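Local atomic coordinates of segregation and condensation protein B (PDB entry 2Z99), a protein that probably acts in chromosome condensation and partition during cell division, as a winged-helix partner of the SMC-ScpA complex. Residues A[141-146]-A[153-158]; A[64-69]-A[77-82]; A[28-33]-A[70-75]; A[18-23]-A[49-54]. All blocks are in the same frame, centred on the assembly; numbering follows the deposited sequence.

Overall arrangement
The four contacts fall into two separate groups. Interactions 2, 3 and 4 lie together in the N-terminal part of the chain, with centres 13 to 15 Å apart. Interaction 1 is a hairpin far along the chain, on the opposite side of its centre, its own centre 45 Å from that of interaction 2 and 58 Å from that of interaction 4. Strand 73-78 serves both interactions 2 and 3, and Arg68 N probably hydrogen-bonds Arg75 O between them. Leu67 and Trp74 carry this sheet onto helix 44-60 of interaction 4, packing against Leu51. Interactions 2 and 4 also meet the second subunit, whereas interaction 1 touches no other chain.

Interaction 1. Residues A[141-146]-A[153-158]; sequences ITEVGT and VTFATT
Ile141 and Thr157 open an antiparallel pair of strands whose N-to-C directions lie 146° apart, with the axes approaching to 4.1 Å. Thr142 and Ala156 form the regular hydrogen-bonded pair, Thr142 N giving to Ala156 O at 2.9 Å and Ala156 N returning a bond to Thr142 O at 3.1 Å. Beyond Glu143 and Phe155 the pairing slips by one residue, and Thr146 faces Val153 with CA atoms 3.9 Å apart. Val144 and Gly145 together face Thr154; Val144 N reaches Thr154 O at 3.0 Å, and the psi of -49° at Val144 is consistent with a classic beta bulge.

The ring of Phe155 runs beside the Glu143 side chain, both pointing the same way, with CE2 3.7 Å from Glu143 CG and the carboxylate and ring planes 21° apart. Ile141 meets the ring with its far methyl: CD1 is 4.2 Å from Phe155 CD2. On the face carrying Thr142, Thr154 and Ala156, Val144 places CG2 only 3.2 Å from Ala156 CB, tighter than normal carbon contact and doubtful in detail. At the open end of the hairpin the CG2 methyls of Thr142 and Thr158 touch, while Thr158 OG1 turns to Gly139 O and caps Phe161 N at the start of the next helix.

Ile141 and Phe155 both rest on Leu136, and Phe155 also pairs through its backbone with Val115. A two-stranded hairpin joined by a short third strand and laid against helices 100-112 and 129-137 is the wing arrangement of a winged-helix domain, here the more C-terminal one.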
loop_
_atom_site.group_PDB
_atom_site.type_symbol
_atom_site.label_atom_id
_atom_site.label_comp_id
_atom_site.label_asym_id
_atom_site.label_seq_id
_atom_site.Cartn_x
_atom_site.Cartn_y
_atom_site.Cartn_z
ATOM N N ILE A 141 12.425 -33.724 -5.169
ATOM C CA ILE A 141 13.040 -34.925 -5.728
ATOM C C ILE A 141 14.355 -34.487 -6.317
ATOM O O ILE A 141 14.594 -33.295 -6.488
ATOM C CB ILE A 141 12.190 -35.572 -6.874
ATOM C CG1 ILE A 141 12.126 -34.615 -8.074
ATOM C CG2 ILE A 141 10.802 -35.948 -6.353
ATOM C CD1 ILE A 141 11.430 -35.183 -9.305
ATOM N N THR A 142 15.210 -35.448 -6.631
ATOM C CA THR A 142 16.502 -35.124 -7.221
ATOM C C THR A 142 17.093 -36.312 -7.949
ATOM O O THR A 142 16.656 -37.445 -7.760
ATOM C CB THR A 142 17.505 -34.671 -6.154
ATOM O OG1 THR A 142 18.668 -34.135 -6.798
ATOM C CG2 THR A 142 17.912 -35.845 -5.268
ATOM N N GLU A 143 18.089 -36.045 -8.785
ATOM C CA GLU A 143 18.751 -37.105 -9.531
ATOM C C GLU A 143 19.627 -37.916 -8.578
ATOM O O GLU A 143 20.434 -37.353 -7.836
ATOM C CB GLU A 143 19.610 -36.520 -10.663
ATOM C CG GLU A 143 18.830 -35.700 -11.689
ATOM C CD GLU A 143 18.779 -34.218 -11.350
ATOM O OE1 GLU A 143 18.772 -33.876 -10.142
ATOM O OE2 GLU A 143 18.732 -33.392 -12.293
ATOM N N VAL A 144 19.455 -39.236 -8.597
ATOM C CA VAL A 144 20.225 -40.122 -7.737
ATOM C C VAL A 144 21.350 -40.815 -8.490
ATOM O O VAL A 144 22.490 -40.833 -8.033
ATOM C CB VAL A 144 19.324 -41.187 -7.103
ATOM C CG1 VAL A 144 20.165 -42.193 -6.347
ATOM C CG2 VAL A 144 18.336 -40.522 -6.169
ATOM N N GLY A 145 21.032 -41.390 -9.643
ATOM C CA GLY A 145 22.053 -42.066 -10.416
ATOM C C GLY A 145 21.620 -42.282 -11.847
ATOM O O GLY A 145 21.189 -41.348 -12.523
ATOM N N THR A 146 21.746 -43.517 -12.316
ATOM C CA THR A 146 21.351 -43.857 -13.674
ATOM C C THR A 146 20.952 -45.316 -13.682
ATOM O O THR A 146 21.268 -46.051 -12.751
ATOM C CB THR A 146 22.509 -43.691 -14.668
ATOM O OG1 THR A 146 23.497 -44.695 -14.414
ATOM C CG2 THR A 146 23.139 -42.320 -14.534
ATOM N N VAL A 153 18.999 -41.437 -16.201
ATOM C CA VAL A 153 19.055 -40.962 -14.831
ATOM C C VAL A 153 17.852 -41.468 -14.041
ATOM O O VAL A 153 16.747 -41.606 -14.575
ATOM C CB VAL A 153 19.106 -39.415 -14.761
ATOM C CG1 VAL A 153 20.259 -38.899 -15.596
ATOM C CG2 VAL A 153 17.803 -38.824 -15.237
ATOM N N THR A 154 18.092 -41.762 -12.770
ATOM C CA THR A 154 17.068 -42.255 -11.866
ATOM C C THR A 154 16.771 -41.118 -10.886
ATOM O O THR A 154 17.588 -40.204 -10.730
ATOM C CB THR A 154 17.580 -43.523 -11.131
ATOM O OG1 THR A 154 16.653 -43.913 -10.109
ATOM C CG2 THR A 154 18.940 -43.264 -10.518
ATOM N N PHE A 155 15.605 -41.166 -10.240
ATOM C CA PHE A 155 15.202 -40.117 -9.306
ATOM C C PHE A 155 14.744 -40.642 -7.965
ATOM O O PHE A 155 14.388 -41.812 -7.823
ATOM C CB PHE A 155 14.055 -39.268 -9.889
ATOM C CG PHE A 155 14.452 -38.431 -11.067
ATOM C CD1 PHE A 155 14.533 -38.988 -12.337
ATOM C CD2 PHE A 155 14.802 -37.096 -10.896
ATOM C CE1 PHE A 155 14.956 -38.236 -13.415
ATOM C CE2 PHE A 155 15.228 -36.330 -11.971
ATOM C CZ PHE A 155 15.307 -36.897 -13.230
ATOM N N ALA A 156 14.742 -39.753 -6.978
ATOM C CA ALA A 156 14.292 -40.110 -5.648
ATOM C C ALA A 156 13.805 -38.869 -4.934
ATOM O O ALA A 156 14.141 -37.744 -5.306
ATOM C CB ALA A 156 15.421 -40.756 -4.863
ATOM N N THR A 157 12.991 -39.082 -3.913
ATOM C CA THR A 157 12.477 -37.992 -3.120
ATOM C C THR A 157 13.615 -37.584 -2.201
ATOM O O THR A 157 14.366 -38.430 -1.720
ATOM C CB THR A 157 11.282 -38.438 -2.282
ATOM O OG1 THR A 157 11.660 -39.547 -1.456
ATOM C CG2 THR A 157 10.134 -38.853 -3.180
ATOM N N THR A 158 13.747 -36.285 -1.974
ATOM C CA THR A 158 14.801 -35.762 -1.125
ATOM C C THR A 158 14.466 -35.965 0.342
ATOM O O THR A 158 13.543 -36.699 0.682
ATOM C CB THR A 158 14.989 -34.270 -1.375
ATOM O OG1 THR A 158 13.806 -33.568 -0.968
ATOM C CG2 THR A 158 15.244 -34.015 -2.858
#

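Interaction 2. Residues A[64-69]-A[77-82]; sequences GIDLRH and YTRARF
Asp66 and Arg79 meet as stacked plates: the carboxylate and guanidinium planes are only 18° apart, and Asp66 CB sits over the centre of the guanidinium. Asp66 CG, anti to the backbone N (chi1 -176°), is thereby placed over the same group. Asp66 OD2 is 3.6 Å from Arg79 NH1 but well out of the guanidinium plane, so this long salt bridge rests on charge alone. Water 1 links the stacked groups, donating to Asp66 OD1 and accepting from Arg79 NH2, which also makes a weak bond to Ile65 O; Arg79 NE is held by Ser63 O. The third member is Arg68: Asp66 OD2 lies at the edge of the Arg68 guanidinium, in its plane, 2.6 Å from NH1, in a salt bridge with a weak, bent hydrogen bond.

This network lies on the hairpin of strands 65-70 and 73-78, the wing of the N-terminal winged-helix domain. Asp66 and Tyr77 form a hydrogen-bonded pair, Asp66 N to Tyr77 O and Tyr77 N to Asp66 O, each 2.7 Å; Arg79 N extends the pairing to Gly64 O at 2.9 Å.

Arg68 lies over one face of the Tyr77 ring, NE above it and NH2 3.3 Å from Tyr77 CD2, the planes tilted 46° and so not a parallel stack. The same NH2 gives a weak bond to water 2, which donates to Thr78 O. Phe82 CE2 packs 3.7 Å from Gly64 CA, and Gly64 N binds Glu21 of the second subunit.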
loop_
_atom_site.group_PDB
_atom_site.type_symbol
_atom_site.label_atom_id
_atom_site.label_comp_id
_atom_site.label_asym_id
_atom_site.label_seq_id
_atom_site.Cartn_x
_atom_site.Cartn_y
_atom_site.Cartn_z
ATOM N N GLY A 64 5.920 -2.894 15.180
ATOM C CA GLY A 64 6.334 -3.477 13.916
ATOM C C GLY A 64 6.334 -2.347 12.896
ATOM O O GLY A 64 7.046 -2.376 11.888
ATOM N N ILE A 65 5.527 -1.336 13.186
ATOM C CA ILE A 65 5.392 -0.159 12.343
ATOM C C ILE A 65 6.277 0.981 12.847
ATOM O O ILE A 65 6.286 1.301 14.045
ATOM C CB ILE A 65 3.927 0.324 12.313
ATOM C CG1 ILE A 65 3.024 -0.788 11.778
ATOM C CG2 ILE A 65 3.808 1.578 11.459
ATOM C CD1 ILE A 65 1.544 -0.463 11.832
ATOM N N ASP A 66 7.026 1.584 11.927
ATOM C CA ASP A 66 7.914 2.689 12.259
ATOM C C ASP A 66 7.596 3.885 11.374
ATOM O O ASP A 66 7.839 3.855 10.164
ATOM C CB ASP A 66 9.373 2.296 12.053
ATOM C CG ASP A 66 10.327 3.387 12.483
ATOM O OD1 ASP A 66 9.842 4.445 12.917
ATOM O OD2 ASP A 66 11.556 3.196 12.397
ATOM N N LEU A 67 7.047 4.931 11.992
ATOM C CA LEU A 67 6.684 6.152 11.293
ATOM C C LEU A 67 7.947 6.986 11.155
ATOM O O LEU A 67 8.498 7.456 12.147
ATOM C CB LEU A 67 5.617 6.908 12.090
ATOM C CG LEU A 67 5.014 8.197 11.528
ATOM C CD1 LEU A 67 4.349 7.970 10.167
ATOM C CD2 LEU A 67 3.997 8.712 12.525
ATOM N N ARG A 68 8.423 7.144 9.923
ATOM C CA ARG A 68 9.632 7.911 9.681
ATOM C C ARG A 68 9.395 9.097 8.764
ATOM O O ARG A 68 8.493 9.083 7.924
ATOM C CB ARG A 68 10.726 7.019 9.094
ATOM C CG ARG A 68 11.564 6.306 10.133
ATOM C CD ARG A 68 12.923 5.922 9.574
ATOM N NE ARG A 68 12.829 4.941 8.497
ATOM C CZ ARG A 68 12.355 3.708 8.654
ATOM N NH1 ARG A 68 11.931 3.315 9.849
ATOM N NH2 ARG A 68 12.308 2.863 7.623
ATOM N N HIS A 69 10.210 10.131 8.942
ATOM C CA HIS A 69 10.099 11.338 8.129
ATOM C C HIS A 69 11.252 11.413 7.148
ATOM O O HIS A 69 12.414 11.229 7.524
ATOM C CB HIS A 69 10.112 12.591 9.006
ATOM C CG HIS A 69 9.978 13.865 8.235
ATOM N ND1 HIS A 69 10.935 14.854 8.261
ATOM C CD2 HIS A 69 8.990 14.318 7.427
ATOM C CE1 HIS A 69 10.542 15.863 7.504
ATOM N NE2 HIS A 69 9.364 15.563 6.987
ATOM N N TYR A 77 6.727 2.866 7.892
ATOM C CA TYR A 77 7.639 1.849 7.385
ATOM C C TYR A 77 7.667 0.627 8.304
ATOM O O TYR A 77 7.177 0.656 9.434
ATOM C CB TYR A 77 9.075 2.389 7.305
ATOM C CG TYR A 77 9.271 3.541 6.353
ATOM C CD1 TYR A 77 8.566 4.730 6.517
ATOM C CD2 TYR A 77 10.138 3.430 5.264
ATOM C CE1 TYR A 77 8.709 5.785 5.620
ATOM C CE2 TYR A 77 10.292 4.482 4.355
ATOM C CZ TYR A 77 9.572 5.654 4.538
ATOM O OH TYR A 77 9.689 6.687 3.635
ATOM N N THR A 78 8.253 -0.452 7.799
ATOM C CA THR A 78 8.430 -1.674 8.567
ATOM C C THR A 78 9.681 -1.432 9.417
ATOM O O THR A 78 10.715 -0.998 8.900
ATOM C CB THR A 78 8.659 -2.860 7.633
ATOM O OG1 THR A 78 7.414 -3.538 7.426
ATOM C CG2 THR A 78 9.712 -3.808 8.203
ATOM N N ARG A 79 9.592 -1.688 10.717
ATOM C CA ARG A 79 10.736 -1.462 11.589
ATOM C C ARG A 79 11.856 -2.422 11.210
ATOM O O ARG A 79 11.631 -3.619 11.016
ATOM C CB ARG A 79 10.323 -1.626 13.058
ATOM C CG ARG A 79 11.281 -0.982 14.048
ATOM C CD ARG A 79 10.689 -0.911 15.462
ATOM N NE ARG A 79 9.576 0.038 15.572
ATOM C CZ ARG A 79 9.712 1.356 15.682
ATOM N NH1 ARG A 79 10.916 1.908 15.710
ATOM N NH2 ARG A 79 8.641 2.129 15.742
ATOM N N ALA A 80 13.064 -1.877 11.093
ATOM C CA ALA A 80 14.259 -2.630 10.694
ATOM C C ALA A 80 14.339 -4.113 11.064
ATOM O O ALA A 80 14.290 -4.981 10.186
ATOM C CB ALA A 80 15.516 -1.913 11.204
ATOM N N ARG A 81 14.481 -4.397 12.355
ATOM C CA ARG A 81 14.605 -5.767 12.833
ATOM C C ARG A 81 13.592 -6.759 12.280
ATOM O O ARG A 81 13.816 -7.957 12.339
ATOM C CB ARG A 81 14.564 -5.803 14.376
ATOM C CG ARG A 81 13.355 -5.095 15.006
ATOM C CD ARG A 81 13.347 -5.178 16.547
ATOM N NE ARG A 81 13.102 -6.540 16.999
ATOM C CZ ARG A 81 12.124 -6.895 17.825
ATOM N NH1 ARG A 81 11.295 -5.987 18.314
ATOM N NH2 ARG A 81 11.941 -8.176 18.109
ATOM N N PHE A 82 12.485 -6.283 11.733
ATOM C CA PHE A 82 11.484 -7.207 11.229
ATOM C C PHE A 82 11.589 -7.547 9.740
ATOM O O PHE A 82 10.717 -8.232 9.193
ATOM C CB PHE A 82 10.089 -6.662 11.555
ATOM C CG PHE A 82 9.855 -6.448 13.025
ATOM C CD1 PHE A 82 9.780 -7.530 13.894
ATOM C CD2 PHE A 82 9.740 -5.161 13.546
ATOM C CE1 PHE A 82 9.598 -7.334 15.259
ATOM C CE2 PHE A 82 9.557 -4.951 14.908
ATOM C CZ PHE A 82 9.484 -6.041 15.770
HETATM O O HOH W 1 8.096 5.022 14.863
HETATM O O HOH W 2 12.980 0.246 7.334
#

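Interaction 3. Residues A[28-33]-A[70-75]; sequences DTPVTA and TSEGWR
The Arg75 guanidinium is covered on one face by the backbone of Asp28 and Thr29. Thr29 CA stands 4.0 Å above its centre, and Asp28 O lies over the same face, 2.9 Å from NH2 but at too poor an angle for a hydrogen bond. The indole of Trp74 is met near its plane instead, with Val31 O and Ala33 N at its edge. It also meets the ring of His69, the planes about 35° apart, and packs on Leu51 of helix 44-60.

Arg75 reaches across because its chain is extended from CG to NE. Along the way CD passes Pro30 CD at 3.9 Å. The proline ring is also bordered by Glu72, whose CB is 3.5 Å from Pro30 CB, and by Thr70 CG2, 3.8 Å from Pro30 CG.

Val31 N bonds nearly straight to Trp74 O at 2.9 Å; the return bond from Trp74 N to Val31 O is modelled very short and is doubtful. Gly73 ends a type I turn from Thr70. Its CA lies against Val31 O, where a CB would run into that oxygen, and its backbone angles (phi 123°, psi -149°) by themselves call for glycine. The segment after helix 13-26 takes, by one bridge, the place of the short strand that pairs with the wing hairpin in winged-helix domains.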
loop_
_atom_site.group_PDB
_atom_site.type_symbol
_atom_site.label_atom_id
_atom_site.label_comp_id
_atom_site.label_asym_id
_atom_site.label_seq_id
_atom_site.Cartn_x
_atom_site.Cartn_y
_atom_site.Cartn_z
ATOM N N ASP A 28 0.612 5.617 -0.619
ATOM C CA ASP A 28 1.578 4.701 -1.215
ATOM C C ASP A 28 2.921 5.403 -1.419
ATOM O O ASP A 28 3.850 4.843 -2.006
ATOM C CB ASP A 28 1.047 4.188 -2.557
ATOM C CG ASP A 28 1.505 2.768 -2.866
ATOM O OD1 ASP A 28 1.283 1.859 -2.026
ATOM O OD2 ASP A 28 2.079 2.560 -3.955
ATOM N N THR A 29 3.014 6.633 -0.927
ATOM C CA THR A 29 4.232 7.436 -1.034
ATOM C C THR A 29 4.209 8.388 0.149
ATOM O O THR A 29 3.152 8.676 0.685
ATOM C CB THR A 29 4.261 8.296 -2.342
ATOM O OG1 THR A 29 3.390 9.430 -2.205
ATOM C CG2 THR A 29 3.803 7.482 -3.531
ATOM N N PRO A 30 5.374 8.890 0.572
ATOM C CA PRO A 30 5.370 9.813 1.706
ATOM C C PRO A 30 4.408 10.971 1.481
ATOM O O PRO A 30 4.204 11.408 0.344
ATOM C CB PRO A 30 6.814 10.291 1.767
ATOM C CG PRO A 30 7.579 9.099 1.293
ATOM C CD PRO A 30 6.748 8.589 0.136
ATOM N N VAL A 31 3.792 11.433 2.566
ATOM C CA VAL A 31 2.895 12.580 2.524
ATOM C C VAL A 31 3.608 13.668 3.297
ATOM O O VAL A 31 4.531 13.397 4.076
ATOM C CB VAL A 31 1.541 12.346 3.229
ATOM C CG1 VAL A 31 0.557 11.749 2.274
ATOM C CG2 VAL A 31 1.727 11.459 4.444
ATOM N N THR A 32 3.181 14.901 3.094
ATOM C CA THR A 32 3.806 16.010 3.779
ATOM C C THR A 32 2.944 16.443 4.955
ATOM O O THR A 32 1.727 16.252 4.950
ATOM C CB THR A 32 4.001 17.194 2.814
ATOM O OG1 THR A 32 4.684 18.250 3.492
ATOM C CG2 THR A 32 2.659 17.709 2.314
ATOM N N ALA A 33 3.583 17.012 5.969
ATOM C CA ALA A 33 2.858 17.497 7.131
ATOM C C ALA A 33 1.779 18.461 6.635
ATOM O O ALA A 33 0.637 18.437 7.113
ATOM C CB ALA A 33 3.805 18.202 8.068
ATOM N N THR A 70 10.915 11.687 5.892
ATOM C CA THR A 70 11.902 11.787 4.825
ATOM C C THR A 70 11.650 13.084 4.047
ATOM O O THR A 70 10.598 13.709 4.208
ATOM C CB THR A 70 11.786 10.581 3.867
ATOM O OG1 THR A 70 12.920 10.550 2.995
ATOM C CG2 THR A 70 10.515 10.685 3.032
ATOM N N SER A 71 12.603 13.490 3.208
ATOM C CA SER A 71 12.431 14.718 2.436
ATOM C C SER A 71 11.091 14.715 1.694
ATOM O O SER A 71 10.498 15.762 1.464
ATOM C CB SER A 71 13.587 14.901 1.443
ATOM O OG SER A 71 13.586 13.895 0.446
ATOM N N GLU A 72 10.613 13.534 1.325
ATOM C CA GLU A 72 9.343 13.414 0.625
ATOM C C GLU A 72 8.166 13.548 1.594
ATOM O O GLU A 72 7.007 13.590 1.170
ATOM C CB GLU A 72 9.239 12.053 -0.065
ATOM C CG GLU A 72 10.091 11.856 -1.306
ATOM C CD GLU A 72 9.996 10.429 -1.828
ATOM O OE1 GLU A 72 10.646 9.542 -1.232
ATOM O OE2 GLU A 72 9.259 10.190 -2.811
ATOM N N GLY A 73 8.463 13.594 2.890
ATOM C CA GLY A 73 7.411 13.705 3.891
ATOM C C GLY A 73 7.389 12.588 4.931
ATOM O O GLY A 73 8.439 12.037 5.281
ATOM N N TRP A 74 6.194 12.256 5.424
ATOM C CA TRP A 74 6.030 11.213 6.440
ATOM C C TRP A 74 5.401 9.950 5.861
ATOM O O TRP A 74 4.535 10.020 4.982
ATOM C CB TRP A 74 5.142 11.696 7.592
ATOM C CG TRP A 74 5.750 12.718 8.498
ATOM C CD1 TRP A 74 5.753 14.076 8.322
ATOM C CD2 TRP A 74 6.450 12.472 9.728
ATOM N NE1 TRP A 74 6.413 14.688 9.369
ATOM C CE2 TRP A 74 6.848 13.726 10.244
ATOM C CE3 TRP A 74 6.777 11.314 10.443
ATOM C CZ2 TRP A 74 7.553 13.855 11.438
ATOM C CZ3 TRP A 74 7.486 11.445 11.640
ATOM C CH2 TRP A 74 7.861 12.707 12.123
ATOM N N ARG A 75 5.806 8.797 6.391
ATOM C CA ARG A 75 5.288 7.522 5.912
ATOM C C ARG A 75 5.526 6.402 6.921
ATOM O O ARG A 75 6.522 6.406 7.629
ATOM C CB ARG A 75 5.978 7.187 4.585
ATOM C CG ARG A 75 5.539 5.906 3.901
ATOM C CD ARG A 75 6.384 5.668 2.640
ATOM N NE ARG A 75 5.765 4.684 1.754
ATOM C CZ ARG A 75 6.234 4.311 0.562
ATOM N NH1 ARG A 75 7.362 4.828 0.064
ATOM N NH2 ARG A 75 5.553 3.415 -0.143
#

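Interaction 4. Residues A[18-23]-A[49-54]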
loop_
_atom_site.group_PDB
_atom_site.type_symbol
_atom_site.label_atom_id
_atom_site.label_comp_id
_atom_site.label_asym_id
_atom_site.label_seq_id
_atom_site.Cartn_x
_atom_site.Cartn_y
_atom_site.Cartn_z
ATOM N N ARG A 18 -6.136 9.762 15.579
ATOM C CA ARG A 18 -6.911 8.780 14.835
ATOM C C ARG A 18 -6.917 9.111 13.355
ATOM O O ARG A 18 -6.515 8.293 12.529
ATOM C CB ARG A 18 -8.341 8.740 15.355
ATOM C CG ARG A 18 -8.425 8.377 16.818
ATOM C CD ARG A 18 -9.859 8.282 17.267
ATOM N NE ARG A 18 -9.928 7.736 18.611
ATOM C CZ ARG A 18 -10.272 8.435 19.687
ATOM N NH1 ARG A 18 -10.591 9.721 19.586
ATOM N NH2 ARG A 18 -10.286 7.839 20.868
ATOM N N VAL A 19 -7.381 10.308 13.015
ATOM C CA VAL A 19 -7.420 10.731 11.630
ATOM C C VAL A 19 -6.052 10.494 10.973
ATOM O O VAL A 19 -5.975 9.910 9.892
ATOM C CB VAL A 19 -7.792 12.224 11.520
ATOM C CG1 VAL A 19 -7.855 12.632 10.065
ATOM C CG2 VAL A 19 -9.135 12.481 12.183
ATOM N N LEU A 20 -4.970 10.910 11.630
ATOM C CA LEU A 20 -3.642 10.729 11.060
ATOM C C LEU A 20 -3.277 9.263 10.835
ATOM O O LEU A 20 -2.494 8.947 9.932
ATOM C CB LEU A 20 -2.575 11.409 11.927
ATOM C CG LEU A 20 -2.618 12.947 11.936
ATOM C CD1 LEU A 20 -1.466 13.526 12.777
ATOM C CD2 LEU A 20 -2.523 13.460 10.502
ATOM N N GLU A 21 -3.831 8.373 11.652
ATOM C CA GLU A 21 -3.556 6.950 11.498
ATOM C C GLU A 21 -4.243 6.475 10.216
ATOM O O GLU A 21 -3.659 5.769 9.413
ATOM C CB GLU A 21 -4.099 6.139 12.693
ATOM C CG GLU A 21 -3.379 6.368 14.021
ATOM C CD GLU A 21 -3.922 5.492 15.142
ATOM O OE1 GLU A 21 -5.159 5.432 15.322
ATOM O OE2 GLU A 21 -3.106 4.867 15.848
ATOM N N ALA A 22 -5.496 6.867 10.040
ATOM C CA ALA A 22 -6.250 6.481 8.864
ATOM C C ALA A 22 -5.536 6.953 7.600
ATOM O O ALA A 22 -5.399 6.188 6.647
ATOM C CB ALA A 22 -7.645 7.070 8.925
ATOM N N LEU A 23 -5.064 8.198 7.610
ATOM C CA LEU A 23 -4.394 8.788 6.458
ATOM C C LEU A 23 -3.041 8.171 6.166
ATOM O O LEU A 23 -2.731 7.862 5.014
ATOM C CB LEU A 23 -4.255 10.311 6.638
ATOM C CG LEU A 23 -5.557 11.070 6.947
ATOM C CD1 LEU A 23 -5.273 12.551 7.154
ATOM C CD2 LEU A 23 -6.555 10.873 5.823
ATOM N N ALA A 49 4.061 18.157 14.980
ATOM C CA ALA A 49 4.332 17.712 16.340
ATOM C C ALA A 49 3.697 16.342 16.628
ATOM O O ALA A 49 4.327 15.450 17.202
ATOM C CB ALA A 49 3.787 18.740 17.319
ATOM N N LYS A 50 2.434 16.199 16.247
ATOM C CA LYS A 50 1.703 14.963 16.476
ATOM C C LYS A 50 2.374 13.744 15.837
ATOM O O LYS A 50 2.490 12.673 16.459
ATOM C CB LYS A 50 0.290 15.112 15.928
ATOM C CG LYS A 50 -0.537 13.859 16.050
ATOM C CD LYS A 50 -1.718 14.079 16.965
ATOM C CE LYS A 50 -1.287 14.233 18.403
ATOM N NZ LYS A 50 -0.925 12.910 18.965
ATOM N N LEU A 51 2.818 13.911 14.594
ATOM C CA LEU A 51 3.461 12.831 13.867
ATOM C C LEU A 51 4.726 12.402 14.588
ATOM O O LEU A 51 5.033 11.207 14.658
ATOM C CB LEU A 51 3.768 13.283 12.440
ATOM C CG LEU A 51 2.540 13.468 11.537
ATOM C CD1 LEU A 51 2.888 14.328 10.344
ATOM C CD2 LEU A 51 2.027 12.102 11.080
ATOM N N GLN A 52 5.450 13.363 15.151
ATOM C CA GLN A 52 6.679 13.030 15.856
ATOM C C GLN A 52 6.373 12.392 17.205
ATOM O O GLN A 52 7.186 11.646 17.753
ATOM C CB GLN A 52 7.548 14.272 16.035
ATOM C CG GLN A 52 8.823 14.244 15.194
ATOM C CD GLN A 52 9.737 13.068 15.537
ATOM O OE1 GLN A 52 10.229 12.954 16.664
ATOM N NE2 GLN A 52 9.960 12.187 14.564
ATOM N N LEU A 53 5.195 12.680 17.743
ATOM C CA LEU A 53 4.811 12.082 19.015
ATOM C C LEU A 53 4.319 10.650 18.737
ATOM O O LEU A 53 4.624 9.715 19.490
ATOM C CB LEU A 53 3.718 12.911 19.693
ATOM C CG LEU A 53 3.161 12.273 20.972
ATOM C CD1 LEU A 53 4.297 11.979 21.931
ATOM C CD2 LEU A 53 2.131 13.195 21.609
ATOM N N MET A 54 3.563 10.483 17.653
ATOM C CA MET A 54 3.086 9.157 17.262
ATOM C C MET A 54 4.296 8.301 16.886
ATOM O O MET A 54 4.327 7.109 17.164
ATOM C CB MET A 54 2.140 9.259 16.068
ATOM C CG MET A 54 0.872 10.016 16.370
ATOM S SD MET A 54 -0.108 10.322 14.910
ATOM C CE MET A 54 -0.339 8.579 14.328
#
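Leu20 inserts its CD1 methyl between Lys50 and Leu51 where helices 13-26 and 44-60 cross at -77°, their local axes 11.0 Å apart. Its chi2 of -177° carries CD1 out to the partner helix. There CD1 lies 3.4 Å from Lys50 CG, a tight carbon contact, and 4.1 Å from Leu51 CD2.

Lys50 offers the root of its chain, not its amine: the chain bends at each torsion beyond CG. Leu51 meets the same methyl through CD2, from a CB that points across the contact rather than straight at helix 13-26.

Met54 covers the next turn. Its sulphur sits 4.0 Å from Leu20 CB, and the bend at chi3 (57°) sends CE to Glu21, 3.8 Å from CG. The Met54 methyl thus meets a methylene of Glu21, short of the carboxylate.

The carboxylate of Glu21 serves the dimer instead, bonding Ser63 and Gly64 and pairing with Arg61, all of the second subunit. Leu36 of helix 33-40 adds to the apolar surround of Leu20 and Leu51. Cohesion across this buried crossing therefore comes from dispersion and the hydrophobic effect, with methyls and methylenes in contact and the glutamate charge committed to the neighbouring chain.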